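Local coordinates for uncharacterized protein (PDB 2RE3) that is of unknown function but, as a member of the DUF1285 family with repeated structural motifs, is possibly involved in signal transduction, at residues V123-M132 against L176-M186. Numbering follows the deposited sequence. Where two conformers were deposited one is given.
Sequences VAGEGNPIRM and LWSSGSFFPLM
Two serines at the tip of the 176-185 hairpin reach the same backbone oxygen through different torsions: S178 OG stands anti to its own backbone N (chi1 -174°), whereas S179 OG stands anti to its own carbonyl carbon (chi1 -57°). Both donate to A124 O, S178 OG at 2.5 Å from well above the carbonyl plane and S179 OG at 2.7 Å with a smaller tilt of 21°. S178 OG also accepts from the backbone of L112, which ties the hairpin to strand 111-116 of the adjoining mixed sheet. The type I' turn from S178 to S181 brings the serines to the start of the 124-129 loop, and a water continues the polar join by accepting from E126 N and donating to S179 O.

Beyond the turn, the F183 ring lies against the loop. Its CZ edge meets the G125-E126 peptide, with G125 C 3.5 Å from F183 CZ, while I130 N lies over one face, displaced toward the rim. P129 CB approaches F183 CE1 obliquely at 3.6 Å. With an alanine in place of F183, P129 CB and I130 CB would probably lose the ring as an apolar neighbour, with a gap left beside the G125-E126 peptide. I130 extends the apolar layer, its CD1 reaching L176 CD1 at 4.2 Å and its CG2 meeting L185 CD2.

No direct backbone hydrogen bond joins segments 123-132 and 176-186; instead, a water donates to both I130 O and P184 O. The chemistry thus divides along the contact: at the hairpin tip two hydroxyls satisfy one carbonyl of the buried A124, while around F183 and I130 apolar packing carries the join and water bridges the backbone oxygens beside it.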
# COMPACT_ATOMS: atom_id res chain seq x y z
N VAL A 123 4.37 -8.80 -6.22
CA VAL A 123 5.63 -9.52 -6.21
C VAL A 123 6.74 -8.50 -6.02
O VAL A 123 6.94 -7.62 -6.89
CB VAL A 123 5.84 -10.23 -7.55
CG1 VAL A 123 7.28 -10.74 -7.68
CG2 VAL A 123 4.79 -11.34 -7.74
N ALA A 124 7.47 -8.59 -4.91
CA ALA A 124 8.55 -7.62 -4.66
C ALA A 124 9.70 -7.79 -5.65
O ALA A 124 10.12 -8.89 -5.99
CB ALA A 124 9.06 -7.69 -3.20
N GLY A 125 10.21 -6.67 -6.13
CA GLY A 125 11.27 -6.68 -7.13
C GLY A 125 11.44 -5.28 -7.66
O GLY A 125 10.87 -4.33 -7.13
N GLU A 126 12.20 -5.12 -8.72
CA GLU A 126 12.43 -3.80 -9.25
C GLU A 126 11.15 -3.06 -9.61
O GLU A 126 11.04 -1.88 -9.32
CB GLU A 126 13.37 -3.86 -10.43
CG GLU A 126 13.96 -2.53 -10.77
CD GLU A 126 14.91 -2.66 -11.91
OE1 GLU A 126 16.07 -3.04 -11.64
OE2 GLU A 126 14.47 -2.44 -13.07
N GLY A 127 10.19 -3.75 -10.22
CA GLY A 127 8.89 -3.14 -10.57
C GLY A 127 8.06 -2.74 -9.35
O GLY A 127 7.30 -1.75 -9.38
N ASN A 128 8.19 -3.51 -8.27
CA ASN A 128 7.52 -3.22 -7.03
C ASN A 128 8.55 -3.22 -5.88
O ASN A 128 8.68 -4.22 -5.14
CB ASN A 128 6.47 -4.28 -6.80
CG ASN A 128 5.38 -4.29 -7.84
OD1 ASN A 128 4.74 -3.27 -8.13
ND2 ASN A 128 5.16 -5.44 -8.40
N PRO A 129 9.32 -2.13 -5.74
CA PRO A 129 10.41 -2.19 -4.78
C PRO A 129 9.94 -2.10 -3.35
O PRO A 129 8.84 -1.60 -3.11
CB PRO A 129 11.28 -1.00 -5.14
CG PRO A 129 10.36 -0.03 -5.75
CD PRO A 129 9.28 -0.84 -6.44
N ILE A 130 10.76 -2.64 -2.45
CA ILE A 130 10.61 -2.48 -1.01
C ILE A 130 11.42 -1.25 -0.62
O ILE A 130 12.54 -1.10 -1.06
CB ILE A 130 11.15 -3.70 -0.25
CG1 ILE A 130 10.32 -4.93 -0.65
CG2 ILE A 130 11.07 -3.47 1.25
CD1 ILE A 130 10.92 -6.26 -0.29
N ARG A 131 10.86 -0.37 0.18
CA ARG A 131 11.53 0.88 0.57
C ARG A 131 11.69 0.86 2.08
O ARG A 131 10.85 0.29 2.76
CB ARG A 131 10.63 2.04 0.16
CG ARG A 131 10.92 3.35 0.79
CD ARG A 131 10.27 4.47 0.00
NE ARG A 131 8.83 4.55 0.21
CZ ARG A 131 8.24 5.21 1.21
NH1 ARG A 131 8.94 5.84 2.15
NH2 ARG A 131 6.92 5.23 1.29
N MSE A 132 12.77 1.46 2.59
CA MSE A 132 12.93 1.65 4.04
C MSE A 132 12.51 3.06 4.41
O MSE A 132 12.87 4.01 3.72
CB MSE A 132 14.38 1.35 4.53
CG MSE A 132 15.60 2.04 3.84
SE MSE A 132 17.39 1.75 4.75
CE MSE A 132 18.30 3.06 3.63
N LEU A 176 16.57 -7.14 2.04
CA LEU A 176 15.82 -8.27 1.45
C LEU A 176 16.12 -8.44 -0.03
O LEU A 176 16.12 -7.47 -0.77
CB LEU A 176 14.31 -8.07 1.68
CG LEU A 176 13.89 -8.18 3.16
CD1 LEU A 176 12.50 -7.71 3.35
CD2 LEU A 176 14.04 -9.59 3.64
N TRP A 177 16.47 -9.66 -0.42
CA TRP A 177 16.55 -10.04 -1.81
C TRP A 177 15.17 -10.45 -2.26
O TRP A 177 14.55 -11.27 -1.61
CB TRP A 177 17.48 -11.23 -2.00
CG TRP A 177 18.93 -10.85 -1.98
CD1 TRP A 177 19.77 -10.92 -0.92
CD2 TRP A 177 19.69 -10.35 -3.07
NE1 TRP A 177 21.02 -10.49 -1.28
CE2 TRP A 177 21.00 -10.12 -2.60
CE3 TRP A 177 19.39 -10.06 -4.41
CZ2 TRP A 177 22.03 -9.64 -3.42
CZ3 TRP A 177 20.42 -9.58 -5.24
CH2 TRP A 177 21.72 -9.38 -4.73
N SER A 178 14.68 -9.87 -3.35
CA SER A 178 13.49 -10.41 -4.03
C SER A 178 13.64 -10.27 -5.52
O SER A 178 14.08 -9.24 -5.99
CB SER A 178 12.23 -9.71 -3.57
OG SER A 178 11.08 -10.33 -4.13
N SER A 179 13.27 -11.30 -6.27
CA SER A 179 13.26 -11.25 -7.75
C SER A 179 14.59 -10.80 -8.33
O SER A 179 14.59 -10.09 -9.32
CB SER A 179 12.17 -10.29 -8.29
OG SER A 179 10.88 -10.64 -7.85
N GLY A 180 15.70 -11.18 -7.71
CA GLY A 180 17.02 -10.77 -8.21
C GLY A 180 17.52 -9.38 -7.86
O GLY A 180 18.60 -9.00 -8.32
N SER A 181 16.77 -8.62 -7.06
CA SER A 181 17.17 -7.27 -6.66
C SER A 181 17.28 -7.19 -5.14
O SER A 181 16.62 -7.93 -4.41
CB SER A 181 16.14 -6.25 -7.16
OG SER A 181 16.20 -6.08 -8.56
N PHE A 182 18.13 -6.30 -4.66
CA PHE A 182 18.39 -6.20 -3.24
C PHE A 182 17.90 -4.88 -2.65
O PHE A 182 18.28 -3.80 -3.10
CB PHE A 182 19.89 -6.32 -2.95
CG PHE A 182 20.21 -6.27 -1.50
CD1 PHE A 182 19.92 -7.35 -0.68
CD2 PHE A 182 20.72 -5.12 -0.93
CE1 PHE A 182 20.15 -7.29 0.64
CE2 PHE A 182 21.00 -5.06 0.42
CZ PHE A 182 20.71 -6.14 1.21
N PHE A 183 17.09 -4.97 -1.60
CA PHE A 183 16.48 -3.80 -1.00
C PHE A 183 16.98 -3.56 0.41
O PHE A 183 16.64 -4.28 1.35
CB PHE A 183 14.98 -3.97 -1.05
CG PHE A 183 14.48 -4.20 -2.43
CD1 PHE A 183 14.29 -3.14 -3.29
CD2 PHE A 183 14.28 -5.50 -2.90
CE1 PHE A 183 13.89 -3.36 -4.60
CE2 PHE A 183 13.85 -5.72 -4.21
CZ PHE A 183 13.64 -4.67 -5.05
N PRO A 184 17.82 -2.53 0.55
CA PRO A 184 18.31 -2.21 1.86
C PRO A 184 17.21 -1.70 2.75
O PRO A 184 16.31 -0.98 2.30
CB PRO A 184 19.33 -1.09 1.60
CG PRO A 184 19.66 -1.17 0.14
CD PRO A 184 18.38 -1.65 -0.48
N LEU A 185 17.33 -2.07 4.01
CA LEU A 185 16.36 -1.76 5.04
C LEU A 185 16.97 -0.96 6.20
O LEU A 185 16.27 -0.17 6.83
CB LEU A 185 15.77 -3.05 5.59
CG LEU A 185 14.65 -3.78 4.85
CD1 LEU A 185 14.05 -4.84 5.78
CD2 LEU A 185 13.58 -2.81 4.37
N MSE A 186 18.24 -1.19 6.53
CA MSE A 186 18.91 -0.51 7.64
C MSE A 186 20.39 -0.88 7.60
O MSE A 186 20.76 -1.87 6.99
CB MSE A 186 18.26 -0.89 8.98
CG MSE A 186 18.87 -2.14 9.65
SE MSE A 186 17.74 -3.10 10.93
CE MSE A 186 16.35 -3.55 9.64
O HOH W 1 14.13 -7.49 -9.38
O HOH W 2 15.17 -0.70 0.02